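Local coordinates for protein leucine aminopeptidase A1, chloroplastic (Solanum lycopersicum, PDB 5D8N) that removes N-terminal amino acids, preferably leucine, from peptides, using magnesium and working as a homohexamer of the M17 family, and regulates wound signalling and insect defence, at residues Leu260-Ala264 / Val371-Asn375; Arg58-Phe64 / Leu80-Ser85; Gly415-Val419 / Asp501-Pro505. The protein carries 1 engineered substitution. All blocks are in the same frame, centred on the assembly; numbering follows the deposited sequence. Where two conformers were deposited one is given.

The three contacts follow one another along the chain: contact 2 first, then contact 1, then contact 3. Contact 2 belongs to the N-terminal domain, where a loop after strand 46-52 meets helix 79-86. Contacts 1 and 3 belong to the catalytic domain, centres about 27 Å and nearest atoms about 18 Å apart. Contact 1 joins the start of helix 263-269 to the edge of a small sheet, whereas contact 3 sets helix 416-421 against the loop leaving strand 496-501 of the large mixed sheet. Contact 2 is centred about 69 Å from contact 1 and about 45 Å from contact 3, reflecting the two-domain build. Unlike it, both others lie near magnesium-binding residues and a predicted active-site arginine.

Contact 1. Residues Leu260-Ala264 / Val371-Asn375; sequences LKMGA and VTASN
Carbonyl oxygens rest on alpha carbons where a helix-to-helix corner of the catalytic domain packs on the end of strand 370-372: Gly-263 CA lies 3.1 Å from Thr-372 O, and Ser-374 CA 3.2 Å from Lys-261 O, both CA-H...O contacts. Lys-261, at phi/psi 66/34, is the C-prime residue of a Schellman motif ending helix 254-259. Met-262 (-84/68) then centres an inverse gamma turn, Gly-263 N donating to Lys-261 O at 2.8 Å, and is the N-cap residue of helix 263-269. CA 260 to 264 and CA 371 to 374 run 146° apart, roughly antiparallel, with CA atoms 4.7 Å apart for Met-262 and Ser-374 and 4.8 Å for Ala-264 and Ala-373. A CB on Gly-263 would clash with Thr-372 O, so glycine suits. Small Ala-264 CB fits beside Val-371 CG2 (4.2 Å) and Ala-373 CB (4.3 Å). Val-371's side chain is about 8 Å from that of Glu-387, a magnesium ligand. Ser-374 CB points toward the corner, 3.3 Å from Leu-260 O; chi1 p turns OG to hydrogen-bond Asp-394, while Thr-372 OG1 hydrogen-bonds Thr-20 of a second subunit. No direct cross-segment hydrogen bond is clear; a water with more acceptors than protons donates to Lys-261 O (2.7 Å) and Thr-372 O (2.8 Å), bridging carbonyls that cannot bond each other. Another accepts from Lys-261 NZ (3.1 Å) and donates to Ser-374 O (3.2 Å).

Contact 2. Residues Arg58-Phe64 / Leu80-Ser85; sequences RDENSKF and LSAASS
In the macro-like N-terminal domain of M17 aminopeptidases, Arg-58 reaches from just before a type I turn to helix 79-86. The turn spans Asp-59 to Ser-62, whose positive phi (70/27) resembles a G1 beta bulge; Ser-62 N donates to Asp-59 O at 3.0 Å, and Asp-59 N to Lys-63 O at 2.9 Å. Asp-59, chi1 p, braces the turn by accepting Lys-63 N at OD1 (2.9 Å). Arg-58 is extended (m, t, t, then chi4 -124°), so NH2 donates almost linearly to Ser-81 O at 2.7 Å while NH1 donates to Ser-62 O at 2.9 Å. One guanidinium thus ties the turn that follows it to the helix. Ser-85 CB lies over one guanidinium face, 3.7 Å from Arg-58 NH2; a short side chain leaves room for it. Phe-64, chi1 m and chi2 -48°, supplies the apolar half: CZ is 3.6 Å from Ser-81 CA and CE2 4.3 Å from Leu-80 CG. The serines suit a close-packed helix face: Ser-84 (m) returns OG to Leu-80 O at 2.7 Å, and Ser-81 (p) hydrogen-bonds Asp-73. A bridging water sits 2.9 Å from Ser-85 OG, accepting weakly from Arg-58 NH1 (3.0 Å) and donating weakly to Ser-81 O (3.2 Å).

Contact 3. Residues Gly415-Val419 / Asp501-Pro505; sequences GAIMV and DVAGP
Ile-417, Met-418 and Asp-501 account for most of this buried contact, in which helix 416-421 packs on the loop that leaves strand 496-501 of the large catalytic-domain sheet. The helix follows strand 406-411, the neighbour of 496-501 in that sheet, so the contact joins the ends of adjacent parallel strands. Ile-417 points toward the loop (chi1 t, chi2 p), with CG2 3.5 Å from Asp-501 CG and 4.0 Å from Ala-503 CB; a branched residue fills this space well. Met-418 leaves its CA sideways, but its flexible chain (m, t, p) brings the end nearer, with SD 4.0 Å from Ala-503 CB and CG 3.7 Å from Gly-504 N. Across the segments the CA atoms of Met-418 and Gly-504 come within 5.8 Å; a CB on Gly-504 would crowd Met-418 CG and clash with Pro-505 CD. Asp-501, chi1 t, hydrogen-bonds Thr-414 OG1 and Leu-413 N; its side chain is about 7 Å from that of Arg-389, a predicted active-site residue. Ala-416 and Val-419 pack on Val-419 and Ala-416 of a neighbouring subunit. Lacking cross-segment hydrogen bonds, the join relies on van der Waals fit of aliphatic groups against backbone, a methyl and a carboxylate satisfied by polar groups just before the helix.

Contact 1. Residues Leu260-Ala264 / Val371-Asn375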
ATOM      1  N   LEU A 260      18.141  -6.406  38.977  1.00 23.99           N
ATOM      2  CA  LEU A 260      17.650  -7.743  38.657  1.00 23.82           C
ATOM      3  C   LEU A 260      17.878  -8.140  37.192  1.00 24.59           C
ATOM      4  O   LEU A 260      17.443  -9.201  36.750  1.00 24.79           O
ATOM      5  CB  LEU A 260      16.181  -7.841  39.031  1.00 23.78           C
ATOM      6  CG  LEU A 260      15.910  -7.832  40.536  1.00 25.43           C
ATOM      7  CD1 LEU A 260      14.432  -7.735  40.816  1.00 26.52           C
ATOM      8  CD2 LEU A 260      16.457  -9.081  41.198  1.00 27.49           C
ATOM      9  N   LYS A 261      18.607  -7.294  36.474  1.00 24.01           N
ATOM     10  CA  LYS A 261      19.095  -7.585  35.139  1.00 25.28           C
ATOM     11  C   LYS A 261      17.967  -7.710  34.115  1.00 23.34           C
ATOM     12  O   LYS A 261      18.127  -8.394  33.099  1.00 20.50           O
ATOM     13  CB  LYS A 261      19.967  -8.838  35.133  1.00 28.73           C
ATOM     14  CG  LYS A 261      21.192  -8.692  36.030  1.00 37.76           C
ATOM     15  CD  LYS A 261      22.179  -9.837  35.848  1.00 46.48           C
ATOM     16  CE  LYS A 261      21.647 -11.144  36.405  1.00 55.19           C
ATOM     17  NZ  LYS A 261      22.679 -12.211  36.283  1.00 65.18           N
ATOM     18  N   MET A 262      16.907  -6.929  34.297  1.00 21.13           N
ATOM     19  CA  MET A 262      15.764  -6.995  33.393  1.00 21.09           C
ATOM     20  C   MET A 262      16.007  -6.134  32.155  1.00 21.50           C
ATOM     21  O   MET A 262      15.311  -5.148  31.910  1.00 21.84           O
ATOM     22  CB  MET A 262      14.523  -6.489  34.117  1.00 20.95           C
ATOM     23  CG  MET A 262      14.135  -7.283  35.332  1.00 20.38           C
ATOM     24  SD  MET A 262      12.480  -6.829  35.865  1.00 21.59           S
ATOM     25  CE  MET A 262      12.367  -7.739  37.394  1.00 21.98           C
ATOM     26  N   GLY A 263      16.960  -6.547  31.328  1.00 20.30           N
ATOM     27  CA  GLY A 263      17.333  -5.755  30.174  1.00 21.19           C
ATOM     28  C   GLY A 263      16.283  -5.675  29.072  1.00 20.46           C
ATOM     29  O   GLY A 263      16.286  -4.697  28.316  1.00 18.58           O
ATOM     30  N   ALA A 264      15.440  -6.703  28.927  1.00 19.65           N
ATOM     31  CA  ALA A 264      14.417  -6.667  27.895  1.00 19.21           C
ATOM     32  C   ALA A 264      13.309  -5.671  28.232  1.00 19.63           C
ATOM     33  O   ALA A 264      12.954  -4.808  27.428  1.00 22.11           O
ATOM     34  CB  ALA A 264      13.866  -8.053  27.638  1.00 21.02           C
ATOM     35  N   VAL A 371      18.971  -6.922  23.005  1.00 16.93           N
ATOM     36  CA  VAL A 371      18.752  -6.714  24.432  1.00 16.88           C
ATOM     37  C   VAL A 371      18.914  -8.053  25.125  1.00 18.99           C
ATOM     38  O   VAL A 371      18.737  -9.116  24.518  1.00 20.95           O
ATOM     39  CB  VAL A 371      17.359  -6.130  24.696  1.00 18.68           C
ATOM     40  CG1 VAL A 371      17.144  -4.879  23.853  1.00 19.33           C
ATOM     41  CG2 VAL A 371      16.266  -7.133  24.365  1.00 18.82           C
ATOM     42  N   THR A 372      19.234  -8.007  26.408  1.00 18.72           N
ATOM     43  CA  THR A 372      19.493  -9.211  27.176  1.00 19.18           C
ATOM     44  C   THR A 372      18.498  -9.345  28.317  1.00 18.52           C
ATOM     45  O   THR A 372      18.453  -8.514  29.240  1.00 18.65           O
ATOM     46  CB  THR A 372      20.946  -9.161  27.684  1.00 20.88           C
ATOM     47  OG1 THR A 372      21.811  -8.950  26.553  1.00 20.66           O
ATOM     48  CG2 THR A 372      21.375 -10.436  28.422  1.00 20.73           C
ATOM     49  N   ALA A 373      17.719 -10.419  28.286  1.00 18.87           N
ATOM     50  CA  ALA A 373      16.737 -10.657  29.360  1.00 20.61           C
ATOM     51  C   ALA A 373      17.430 -11.129  30.641  1.00 22.16           C
ATOM     52  O   ALA A 373      18.630 -11.420  30.638  1.00 21.56           O
ATOM     53  CB  ALA A 373      15.717 -11.694  28.916  1.00 20.41           C
ATOM     54  N   SER A 374      16.685 -11.145  31.739  1.00 21.84           N
ATOM     55  CA  SER A 374      17.255 -11.423  33.050  1.00 24.30           C
ATOM     56  C   SER A 374      17.640 -12.886  33.239  1.00 22.84           C
ATOM     57  O   SER A 374      18.274 -13.228  34.231  1.00 24.04           O
ATOM     58  CB  SER A 374      16.295 -10.988  34.172  1.00 26.16           C
ATOM     59  OG  SER A 374      14.974 -11.453  33.964  1.00 25.95           O
ATOM     60  N   ASN A 375      17.331 -13.742  32.276  1.00 21.98           N
ATOM     61  CA  ASN A 375      17.894 -15.097  32.252  1.00 21.66           C
ATOM     62  C   ASN A 375      19.106 -15.230  31.337  1.00 21.39           C
ATOM     63  O   ASN A 375      19.585 -16.331  31.094  1.00 21.65           O
ATOM     64  CB  ASN A 375      16.860 -16.134  31.842  1.00 20.36           C
ATOM     65  CG  ASN A 375      16.405 -15.974  30.408  1.00 20.52           C
ATOM     66  OD1 ASN A 375      16.791 -15.046  29.716  1.00 19.02           O
ATOM     67  ND2 ASN A 375      15.557 -16.898  29.956  1.00 21.57           N
TER
HETATM   68  O   HOH W   1      20.260  -8.623  31.425  1.00 24.02           O
HETATM   69  O   HOH W   2      21.439 -13.668  33.846  1.00 37.25           O

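Contact 2. Residues Arg58-Phe64 / Leu80-Ser85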
ATOM      1  N   ARG A  58     -48.208 -21.286  23.376  1.00 48.16           N
ATOM      2  CA  ARG A  58     -49.601 -20.919  23.582  1.00 48.69           C
ATOM      3  C   ARG A  58     -50.548 -22.084  23.340  1.00 48.40           C
ATOM      4  O   ARG A  58     -50.179 -23.069  22.699  1.00 49.53           O
ATOM      5  CB  ARG A  58     -49.960 -19.755  22.668  1.00 48.20           C
ATOM      6  CG  ARG A  58     -49.116 -18.521  22.927  1.00 49.24           C
ATOM      7  CD  ARG A  58     -49.437 -17.436  21.922  1.00 50.93           C
ATOM      8  NE  ARG A  58     -48.705 -16.195  22.175  1.00 45.13           N
ATOM      9  CZ  ARG A  58     -49.292 -15.011  22.345  1.00 43.50           C
ATOM     10  NH1 ARG A  58     -50.624 -14.909  22.383  1.00 40.92           N
ATOM     11  NH2 ARG A  58     -48.550 -13.913  22.428  1.00 41.07           N
ATOM     12  N   ASP A  59     -51.736 -21.996  23.928  1.00 49.38           N
ATOM     13  CA  ASP A  59     -52.773 -23.015  23.724  1.00 58.30           C
ATOM     14  C   ASP A  59     -53.659 -22.716  22.507  1.00 64.48           C
ATOM     15  O   ASP A  59     -53.344 -21.806  21.726  1.00 57.77           O
ATOM     16  CB  ASP A  59     -53.584 -23.212  25.015  1.00 56.94           C
ATOM     17  CG  ASP A  59     -54.368 -21.975  25.430  1.00 56.75           C
ATOM     18  OD1 ASP A  59     -54.587 -21.054  24.597  1.00 50.97           O
ATOM     19  OD2 ASP A  59     -54.790 -21.963  26.610  1.00 50.13           O
ATOM     20  N   GLU A  60     -54.767 -23.450  22.413  0.50 65.97           N
ATOM     21  CA  GLU A  60     -55.756 -23.362  21.341  0.50 70.60           C
ATOM     22  C   GLU A  60     -56.323 -21.950  21.163  0.50 70.69           C
ATOM     23  O   GLU A  60     -56.660 -21.530  20.051  0.50 67.88           O
ATOM     24  CB  GLU A  60     -56.893 -24.321  21.729  0.50 76.78           C
ATOM     25  CG  GLU A  60     -57.687 -24.960  20.600  0.50 79.42           C
ATOM     26  CD  GLU A  60     -57.927 -26.443  20.834  0.50 69.83           C
ATOM     27  OE1 GLU A  60     -59.031 -26.944  20.530  0.50 65.53           O
ATOM     28  OE2 GLU A  60     -56.996 -27.113  21.324  0.50 65.56           O
ATOM     29  N   ASN A  61     -56.562 -21.308  22.307  1.00 72.54           N
ATOM     30  CA  ASN A  61     -57.082 -19.937  22.427  1.00 71.25           C
ATOM     31  C   ASN A  61     -56.040 -18.819  22.387  1.00 65.67           C
ATOM     32  O   ASN A  61     -56.333 -17.689  22.784  1.00 57.61           O
ATOM     33  CB  ASN A  61     -57.812 -19.801  23.772  1.00 77.19           C
ATOM     34  CG  ASN A  61     -59.035 -20.685  23.868  1.00 80.34           C
ATOM     35  OD1 ASN A  61     -59.522 -21.199  22.864  1.00 80.90           O
ATOM     36  ND2 ASN A  61     -59.574 -20.815  25.076  1.00 81.98           N
ATOM     37  N   SER A  62     -54.787 -19.183  22.121  1.00 64.40           N
ATOM     38  CA  SER A  62     -53.698 -18.216  22.047  1.00 66.44           C
ATOM     39  C   SER A  62     -53.305 -17.611  23.398  1.00 54.71           C
ATOM     40  O   SER A  62     -52.760 -16.506  23.472  1.00 48.68           O
ATOM     41  CB  SER A  62     -54.052 -17.115  21.042  1.00 67.67           C
ATOM     42  OG  SER A  62     -53.383 -17.363  19.822  1.00 73.46           O
ATOM     43  N   LYS A  63     -53.550 -18.361  24.463  1.00 55.40           N
ATOM     44  CA  LYS A  63     -53.181 -17.920  25.801  1.00 57.59           C
ATOM     45  C   LYS A  63     -51.891 -18.630  26.164  1.00 50.19           C
ATOM     46  O   LYS A  63     -51.638 -19.751  25.717  1.00 51.78           O
ATOM     47  CB  LYS A  63     -54.285 -18.219  26.815  1.00 64.97           C
ATOM     48  CG  LYS A  63     -55.593 -17.516  26.489  1.00 76.25           C
ATOM     49  CD  LYS A  63     -55.786 -16.231  27.278  1.00 82.10           C
ATOM     50  CE  LYS A  63     -56.163 -15.075  26.360  1.00 89.46           C
ATOM     51  NZ  LYS A  63     -57.102 -14.140  27.037  1.00 96.04           N
ATOM     52  N   PHE A  64     -51.073 -17.951  26.962  1.00 48.35           N
ATOM     53  CA  PHE A  64     -49.824 -18.535  27.445  1.00 46.69           C
ATOM     54  C   PHE A  64     -50.122 -19.806  28.236  1.00 47.32           C
ATOM     55  O   PHE A  64     -50.945 -19.773  29.148  1.00 43.21           O
ATOM     56  CB  PHE A  64     -49.086 -17.530  28.344  1.00 42.99           C
ATOM     57  CG  PHE A  64     -48.554 -16.334  27.611  1.00 41.86           C
ATOM     58  CD1 PHE A  64     -47.832 -16.491  26.444  1.00 44.04           C
ATOM     59  CD2 PHE A  64     -48.700 -15.064  28.131  1.00 44.03           C
ATOM     60  CE1 PHE A  64     -47.338 -15.400  25.761  1.00 45.36           C
ATOM     61  CE2 PHE A  64     -48.205 -13.963  27.463  1.00 44.82           C
ATOM     62  CZ  PHE A  64     -47.530 -14.128  26.269  1.00 44.17           C
ATOM     63  N   LEU A  80     -50.398  -8.392  27.633  1.00 36.44           N
ATOM     64  CA  LEU A  80     -49.048  -8.903  27.469  1.00 33.55           C
ATOM     65  C   LEU A  80     -48.937  -9.928  26.339  1.00 33.33           C
ATOM     66  O   LEU A  80     -47.960  -9.945  25.585  1.00 29.88           O
ATOM     67  CB  LEU A  80     -48.593  -9.515  28.801  1.00 38.10           C
ATOM     68  CG  LEU A  80     -47.171 -10.064  28.897  1.00 36.14           C
ATOM     69  CD1 LEU A  80     -46.182  -8.934  28.701  1.00 36.50           C
ATOM     70  CD2 LEU A  80     -46.939 -10.756  30.232  1.00 45.77           C
ATOM     71  N   SER A  81     -49.939 -10.800  26.216  1.00 33.67           N
ATOM     72  CA  SER A  81     -49.970 -11.767  25.108  1.00 31.76           C
ATOM     73  C   SER A  81     -50.229 -11.077  23.759  1.00 30.46           C
ATOM     74  O   SER A  81     -49.675 -11.447  22.730  1.00 28.61           O
ATOM     75  CB  SER A  81     -51.014 -12.874  25.356  1.00 32.83           C
ATOM     76  OG  SER A  81     -52.323 -12.359  25.599  1.00 33.25           O
ATOM     77  N   ALA A  82     -51.054 -10.043  23.780  1.00 30.75           N
ATOM     78  CA  ALA A  82     -51.364  -9.314  22.561  1.00 35.54           C
ATOM     79  C   ALA A  82     -50.134  -8.539  22.064  1.00 34.79           C
ATOM     80  O   ALA A  82     -49.734  -8.637  20.910  1.00 34.76           O
ATOM     81  CB  ALA A  82     -52.541  -8.386  22.814  1.00 38.62           C
ATOM     82  N   ALA A  83     -49.454  -7.869  22.979  1.00 32.62           N
ATOM     83  CA  ALA A  83     -48.273  -7.129  22.612  1.00 32.54           C
ATOM     84  C   ALA A  83     -47.226  -8.115  22.094  1.00 35.05           C
ATOM     85  O   ALA A  83     -46.538  -7.844  21.113  1.00 33.46           O
ATOM     86  CB  ALA A  83     -47.747  -6.361  23.825  1.00 31.57           C
ATOM     87  N   SER A  84     -47.082  -9.245  22.778  1.00 32.07           N
ATOM     88  CA  SER A  84     -46.067 -10.228  22.399  1.00 31.92           C
ATOM     89  C   SER A  84     -46.274 -10.801  20.995  1.00 31.38           C
ATOM     90  O   SER A  84     -45.312 -10.990  20.244  1.00 32.59           O
ATOM     91  CB  SER A  84     -46.055 -11.385  23.405  1.00 33.01           C
ATOM     92  OG  SER A  84     -45.572 -10.930  24.649  1.00 37.56           O
ATOM     93  N   SER A  85     -47.507 -11.154  20.651  1.00 31.75           N
ATOM     94  CA  SER A  85     -47.743 -11.654  19.294  1.00 33.32           C
ATOM     95  C   SER A  85     -47.612 -10.527  18.268  1.00 30.14           C
ATOM     96  O   SER A  85     -46.985 -10.709  17.236  1.00 29.70           O
ATOM     97  CB  SER A  85     -49.098 -12.356  19.147  1.00 34.93           C
ATOM     98  OG  SER A  85     -50.145 -11.462  19.442  1.00 39.86           O
TER
HETATM   99  O   HOH W   3     -52.159 -12.620  21.112  1.00 44.57           O

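Contact 3. Residues Gly415-Val419 / Asp501-Pro505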
ATOM      1  N   GLY A 415      -2.015  -9.335  16.488  1.00 22.25           N
ATOM      2  CA  GLY A 415      -3.188  -9.241  15.608  1.00 20.90           C
ATOM      3  C   GLY A 415      -3.526 -10.623  15.054  1.00 20.68           C
ATOM      4  O   GLY A 415      -4.655 -10.909  14.657  1.00 20.69           O
ATOM      5  N   ALA A 416      -2.521 -11.485  14.956  1.00 20.66           N
ATOM      6  CA  ALA A 416      -2.707 -12.767  14.302  1.00 19.85           C
ATOM      7  C   ALA A 416      -3.788 -13.578  15.020  1.00 20.14           C
ATOM      8  O   ALA A 416      -4.545 -14.330  14.390  1.00 18.68           O
ATOM      9  CB  ALA A 416      -1.411 -13.539  14.304  1.00 20.98           C
ATOM     10  N   ILE A 417      -3.822 -13.495  16.348  1.00 18.66           N
ATOM     11  CA  ILE A 417      -4.823 -14.292  17.084  1.00 19.49           C
ATOM     12  C   ILE A 417      -6.251 -13.842  16.782  1.00 17.84           C
ATOM     13  O   ILE A 417      -7.146 -14.658  16.752  1.00 17.27           O
ATOM     14  CB  ILE A 417      -4.585 -14.296  18.611  1.00 19.13           C
ATOM     15  CG1 ILE A 417      -5.352 -15.433  19.253  1.00 19.45           C
ATOM     16  CG2 ILE A 417      -5.013 -12.972  19.225  1.00 21.60           C
ATOM     17  CD1 ILE A 417      -4.855 -16.802  18.828  1.00 20.78           C
ATOM     18  N   MET A 418      -6.449 -12.561  16.483  1.00 18.59           N
ATOM     19  CA  MET A 418      -7.760 -12.082  16.047  1.00 20.29           C
ATOM     20  C   MET A 418      -8.097 -12.519  14.623  1.00 19.06           C
ATOM     21  O   MET A 418      -9.234 -12.848  14.341  1.00 19.24           O
ATOM     22  CB  MET A 418      -7.897 -10.560  16.162  1.00 21.80           C
ATOM     23  CG  MET A 418      -7.772 -10.062  17.601  1.00 24.69           C
ATOM     24  SD  MET A 418      -7.779  -8.260  17.736  1.00 27.44           S
ATOM     25  CE  MET A 418      -9.456  -7.892  17.223  1.00 33.66           C
ATOM     26  N   VAL A 419      -7.114 -12.626  13.741  1.00 20.23           N
ATOM     27  CA  VAL A 419      -7.355 -13.253  12.434  1.00 18.88           C
ATOM     28  C   VAL A 419      -7.844 -14.672  12.632  1.00 18.42           C
ATOM     29  O   VAL A 419      -8.867 -15.059  12.083  1.00 18.48           O
ATOM     30  CB  VAL A 419      -6.108 -13.270  11.554  1.00 19.51           C
ATOM     31  CG1 VAL A 419      -6.370 -14.094  10.293  1.00 21.45           C
ATOM     32  CG2 VAL A 419      -5.732 -11.842  11.173  1.00 20.14           C
ATOM     33  N   ASP A 501      -3.575 -15.090  24.829  1.00 20.78           N
ATOM     34  CA  ASP A 501      -3.532 -13.952  23.900  1.00 19.28           C
ATOM     35  C   ASP A 501      -4.951 -13.388  23.782  1.00 18.71           C
ATOM     36  O   ASP A 501      -5.820 -13.927  23.074  1.00 19.08           O
ATOM     37  CB  ASP A 501      -2.973 -14.395  22.539  1.00 18.88           C
ATOM     38  CG  ASP A 501      -2.516 -13.224  21.646  1.00 19.91           C
ATOM     39  OD1 ASP A 501      -2.871 -12.062  21.930  1.00 18.51           O
ATOM     40  OD2 ASP A 501      -1.772 -13.471  20.652  1.00 20.28           O
ATOM     41  N   VAL A 502      -5.159 -12.258  24.440  1.00 18.11           N
ATOM     42  CA  VAL A 502      -6.480 -11.660  24.635  1.00 17.50           C
ATOM     43  C   VAL A 502      -6.662 -10.366  23.829  1.00 19.38           C
ATOM     44  O   VAL A 502      -7.514  -9.549  24.142  1.00 19.40           O
ATOM     45  CB  VAL A 502      -6.727 -11.325  26.123  1.00 18.14           C
ATOM     46  CG1 VAL A 502      -6.695 -12.587  26.971  1.00 20.62           C
ATOM     47  CG2 VAL A 502      -5.713 -10.339  26.677  1.00 17.81           C
ATOM     48  N   ALA A 503      -5.893 -10.201  22.764  1.00 19.50           N
ATOM     49  CA  ALA A 503      -6.029  -9.045  21.896  1.00 21.46           C
ATOM     50  C   ALA A 503      -7.462  -8.714  21.514  1.00 23.14           C
ATOM     51  O   ALA A 503      -7.809  -7.535  21.439  1.00 24.92           O
ATOM     52  CB  ALA A 503      -5.186  -9.203  20.640  1.00 20.48           C
ATOM     53  N   GLY A 504      -8.278  -9.721  21.215  1.00 20.30           N
ATOM     54  CA  GLY A 504      -9.663  -9.455  20.816  1.00 20.11           C
ATOM     55  C   GLY A 504     -10.545  -9.093  21.987  1.00 19.74           C
ATOM     56  O   GLY A 504     -11.151  -8.027  21.994  1.00 19.55           O
ATOM     57  N   PRO A 505     -10.785 -10.046  22.903  1.00 18.84           N
ATOM     58  CA  PRO A 505     -11.977  -9.834  23.732  1.00 19.63           C
ATOM     59  C   PRO A 505     -11.877  -8.798  24.852  1.00 18.85           C
ATOM     60  O   PRO A 505     -12.902  -8.510  25.488  1.00 18.35           O
ATOM     61  CB  PRO A 505     -12.280 -11.221  24.302  1.00 19.22           C
ATOM     62  CG  PRO A 505     -11.054 -12.032  24.098  1.00 18.01           C
ATOM     63  CD  PRO A 505     -10.310 -11.439  22.945  1.00 18.28           C
TER